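Local coordinates for delta toxin (Clostridium perfringens, PDB 2YGT), which is a haemolysin that forms beta-pores and so probably damages the membranes of target cells, at residues R30-T35 / E284-R289. Sequence-based numbering, arbitrary orientation.
Sequences RKYSST and EKHTIR. With ZN (zinc ion), chain B.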
ATOM      1  N   ARG A  30      14.118 -23.670   5.979  1.00 23.62           N
ATOM      2  CA  ARG A  30      13.939 -22.806   7.140  1.00 25.86           C
ATOM      3  C   ARG A  30      13.513 -21.399   6.740  1.00 26.37           C
ATOM      4  O   ARG A  30      13.861 -20.917   5.663  1.00 31.48           O
ATOM      5  CB  ARG A  30      15.220 -22.763   7.976  1.00 34.18           C
ATOM      6  CG  ARG A  30      15.738 -24.141   8.352  1.00 40.71           C
ATOM      7  CD  ARG A  30      16.629 -24.099   9.581  1.00 46.90           C
ATOM      8  NE  ARG A  30      16.854 -25.438  10.119  1.00 54.69           N
ATOM      9  CZ  ARG A  30      17.346 -25.687  11.330  1.00 54.64           C
ATOM     10  NH1 ARG A  30      17.665 -24.686  12.139  1.00 51.46           N
ATOM     11  NH2 ARG A  30      17.514 -26.938  11.734  1.00 52.98           N
ATOM     12  N   LYS A  31      12.754 -20.747   7.615  1.00 18.43           N
ATOM     13  CA  LYS A  31      12.287 -19.389   7.367  1.00 20.73           C
ATOM     14  C   LYS A  31      12.619 -18.477   8.541  1.00 19.48           C
ATOM     15  O   LYS A  31      12.227 -18.748   9.676  1.00 20.68           O
ATOM     16  CB  LYS A  31      10.778 -19.376   7.112  1.00 18.77           C
ATOM     17  CG  LYS A  31      10.224 -17.994   6.808  1.00 25.78           C
ATOM     18  CD  LYS A  31       8.707 -17.999   6.734  1.00 28.50           C
ATOM     19  CE  LYS A  31       8.084 -18.083   8.117  1.00 29.54           C
ATOM     20  NZ  LYS A  31       6.607 -17.940   8.062  1.00 36.00           N
ATOM     21  N   TYR A  32      13.344 -17.399   8.262  1.00 19.99           N
ATOM     22  CA  TYR A  32      13.730 -16.442   9.292  1.00 17.97           C
ATOM     23  C   TYR A  32      12.971 -15.135   9.116  1.00 17.67           C
ATOM     24  O   TYR A  32      12.946 -14.566   8.025  1.00 17.50           O
ATOM     25  CB  TYR A  32      15.239 -16.182   9.244  1.00 19.74           C
ATOM     26  CG  TYR A  32      16.074 -17.431   9.411  1.00 21.94           C
ATOM     27  CD1 TYR A  32      16.459 -17.869  10.672  1.00 24.20           C
ATOM     28  CD2 TYR A  32      16.472 -18.174   8.308  1.00 25.46           C
ATOM     29  CE1 TYR A  32      17.223 -19.016  10.831  1.00 29.20           C
ATOM     30  CE2 TYR A  32      17.235 -19.320   8.454  1.00 34.66           C
ATOM     31  CZ  TYR A  32      17.607 -19.737   9.718  1.00 35.81           C
ATOM     32  OH  TYR A  32      18.363 -20.878   9.862  1.00 41.98           O
ATOM     33  N   SER A  33      12.353 -14.667  10.196  1.00 17.67           N
ATOM     34  CA  SER A  33      11.579 -13.431  10.163  1.00 19.61           C
ATOM     35  C   SER A  33      12.342 -12.227  10.715  1.00 17.54           C
ATOM     36  O   SER A  33      13.102 -12.343  11.678  1.00 17.82           O
ATOM     37  CB  SER A  33      10.260 -13.606  10.922  1.00 28.34           C
ATOM     38  OG  SER A  33       9.394 -14.493  10.231  1.00 41.70           O
ATOM     39  N   SER A  34      12.133 -11.070  10.098  1.00 17.34           N
ATOM     40  CA  SER A  34      12.726  -9.832  10.583  1.00 17.86           C
ATOM     41  C   SER A  34      11.755  -8.674  10.371  1.00 20.69           C
ATOM     42  O   SER A  34      11.168  -8.532   9.297  1.00 21.63           O
ATOM     43  CB  SER A  34      14.058  -9.562   9.876  1.00 17.56           C
ATOM     44  OG  SER A  34      14.739  -8.474  10.465  1.00 17.77           O
ATOM     45  N   THR A  35      11.577  -7.857  11.404  1.00 17.41           N
ATOM     46  CA  THR A  35      10.653  -6.730  11.337  1.00 17.29           C
ATOM     47  C   THR A  35      11.310  -5.415  11.740  1.00 17.49           C
ATOM     48  O   THR A  35      11.979  -5.329  12.770  1.00 27.82           O
ATOM     49  CB  THR A  35       9.419  -6.945  12.237  1.00 17.39           C
ATOM     50  OG1 THR A  35       8.651  -8.046  11.744  1.00 49.41           O
ATOM     51  CG2 THR A  35       8.547  -5.705  12.242  1.00 20.58           C
ATOM     52  N   GLU A 284      22.713 -12.860   5.248  1.00 22.74           N
ATOM     53  CA  GLU A 284      23.428 -13.824   6.080  1.00 29.35           C
ATOM     54  C   GLU A 284      22.832 -13.863   7.478  1.00 27.15           C
ATOM     55  O   GLU A 284      22.561 -14.935   8.019  1.00 31.09           O
ATOM     56  CB  GLU A 284      24.919 -13.493   6.160  1.00 26.52           C
ATOM     57  CG  GLU A 284      25.754 -14.037   5.007  1.00 30.63           C
ATOM     58  CD  GLU A 284      27.244 -13.774   5.190  1.00 42.36           C
ATOM     59  OE1 GLU A 284      27.609 -12.994   6.097  1.00 41.10           O
ATOM     60  OE2 GLU A 284      28.050 -14.347   4.425  1.00 47.35           O
ATOM     61  N   LYS A 285      22.621 -12.685   8.055  1.00 22.05           N
ATOM     62  CA  LYS A 285      22.084 -12.583   9.405  1.00 25.67           C
ATOM     63  C   LYS A 285      20.558 -12.606   9.420  1.00 20.09           C
ATOM     64  O   LYS A 285      19.947 -12.614  10.487  1.00 24.32           O
ATOM     65  CB  LYS A 285      22.587 -11.308  10.084  1.00 30.95           C
ATOM     66  CG  LYS A 285      24.101 -11.200  10.182  1.00 23.14           C
ATOM     67  CD  LYS A 285      24.514  -9.880  10.818  1.00 24.15           C
ATOM     68  CE  LYS A 285      26.024  -9.688  10.773  1.00 25.03           C
ATOM     69  NZ  LYS A 285      26.528  -9.602   9.373  1.00 44.84           N
ATOM     70  N   HIS A 286      19.951 -12.622   8.236  1.00 19.83           N
ATOM     71  CA  HIS A 286      18.493 -12.590   8.112  1.00 18.72           C
ATOM     72  C   HIS A 286      17.879 -11.381   8.814  1.00 18.29           C
ATOM     73  O   HIS A 286      16.969 -11.525   9.630  1.00 17.44           O
ATOM     74  CB  HIS A 286      17.866 -13.870   8.675  1.00 17.98           C
ATOM     75  CG  HIS A 286      18.489 -15.129   8.163  1.00 28.60           C
ATOM     76  ND1 HIS A 286      19.075 -16.058   8.996  1.00 23.89           N
ATOM     77  CD2 HIS A 286      18.620 -15.615   6.907  1.00 18.74           C
ATOM     78  CE1 HIS A 286      19.537 -17.064   8.275  1.00 24.78           C
ATOM     79  NE2 HIS A 286      19.274 -16.819   7.004  1.00 27.25           N
ATOM     80  N   THR A 287      18.376 -10.191   8.501  1.00 18.93           N
ATOM     81  CA  THR A 287      17.864  -8.985   9.133  1.00 18.64           C
ATOM     82  C   THR A 287      17.496  -7.931   8.103  1.00 18.77           C
ATOM     83  O   THR A 287      18.056  -7.887   7.007  1.00 24.54           O
ATOM     84  CB  THR A 287      18.882  -8.367  10.123  1.00 19.37           C
ATOM     85  OG1 THR A 287      20.032  -7.898   9.405  1.00 20.51           O
ATOM     86  CG2 THR A 287      19.311  -9.386  11.178  1.00 21.32           C
ATOM     87  N   ILE A 288      16.540  -7.088   8.468  1.00 18.17           N
ATOM     88  CA  ILE A 288      16.201  -5.924   7.668  1.00 18.35           C
ATOM     89  C   ILE A 288      16.282  -4.698   8.572  1.00 18.54           C
ATOM     90  O   ILE A 288      15.636  -4.641   9.618  1.00 28.36           O
ATOM     91  CB  ILE A 288      14.804  -6.062   6.997  1.00 18.09           C
ATOM     92  CG1 ILE A 288      14.618  -4.982   5.932  1.00 20.59           C
ATOM     93  CG2 ILE A 288      13.689  -6.016   8.034  1.00 16.46           C
ATOM     94  CD1 ILE A 288      13.460  -5.237   4.987  1.00 17.16           C
ATOM     95  N   ARG A 289      17.113  -3.736   8.182  1.00 19.50           N
ATOM     96  CA  ARG A 289      17.370  -2.560   9.007  1.00 19.89           C
ATOM     97  C   ARG A 289      17.306  -1.274   8.191  1.00 22.95           C
ATOM     98  O   ARG A 289      17.837  -1.207   7.084  1.00 25.63           O
ATOM     99  CB  ARG A 289      18.757  -2.657   9.658  1.00 20.82           C
ATOM    100  CG  ARG A 289      18.944  -3.794  10.647  1.00 20.46           C
ATOM    101  CD  ARG A 289      20.364  -3.778  11.196  1.00 24.61           C
ATOM    102  NE  ARG A 289      20.610  -4.827  12.182  1.00 24.93           N
ATOM    103  CZ  ARG A 289      20.286  -4.732  13.469  1.00 30.79           C
ATOM    104  NH1 ARG A 289      19.692  -3.636  13.930  1.00 20.90           N
ATOM    105  NH2 ARG A 289      20.551  -5.735  14.297  1.00 20.71           N
TER
HETATM  106 ZN    ZN B1291      19.815 -17.379   4.852  1.00 38.61          ZN
HETATM  107  O   HOH W   1      16.078 -13.038  11.645  1.00 42.83           O
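His286 lies against the ring of Tyr32 in an offset stack, its planes only 5° from parallel and the centroids 3.7 Å apart. Contact begins at the root, where CB of His286 meets CB of Tyr32 at 3.5 Å. With chi1 at -50°, CG sits beside the backbone N and lies over Tyr32 CB and CG; ND1 follows above Tyr32 CG at 3.3 Å. CE1 reaches Tyr32 CE2 at 3.2 Å, offset toward the rim of the phenol ring, while CD2 packs on Tyr32 CD2. At the tip NE2 binds zinc at 2.3 Å, and Asp54 of the adjoining strand 45-54 is a second ligand. The carbonyl O of Glu284 lies over the opposite imidazole face, so the ring is sandwiched as well as metal-bound. Farther along, Ile288 N donates to Ser34 OG (3.0 Å, 150°), and a water donates to both Ser33 O and His286 O. Ile288 CG2 packs on Ser34 OG at 3.6 Å, and its side chain also touches Val48, Phe279 and Leu281. His286 adopts a left-handed backbone conformation, and with Thr287 it faces Asp282 in a G1 beta bulge. Two sheets are thus joined through side chains, water and a surface zinc site.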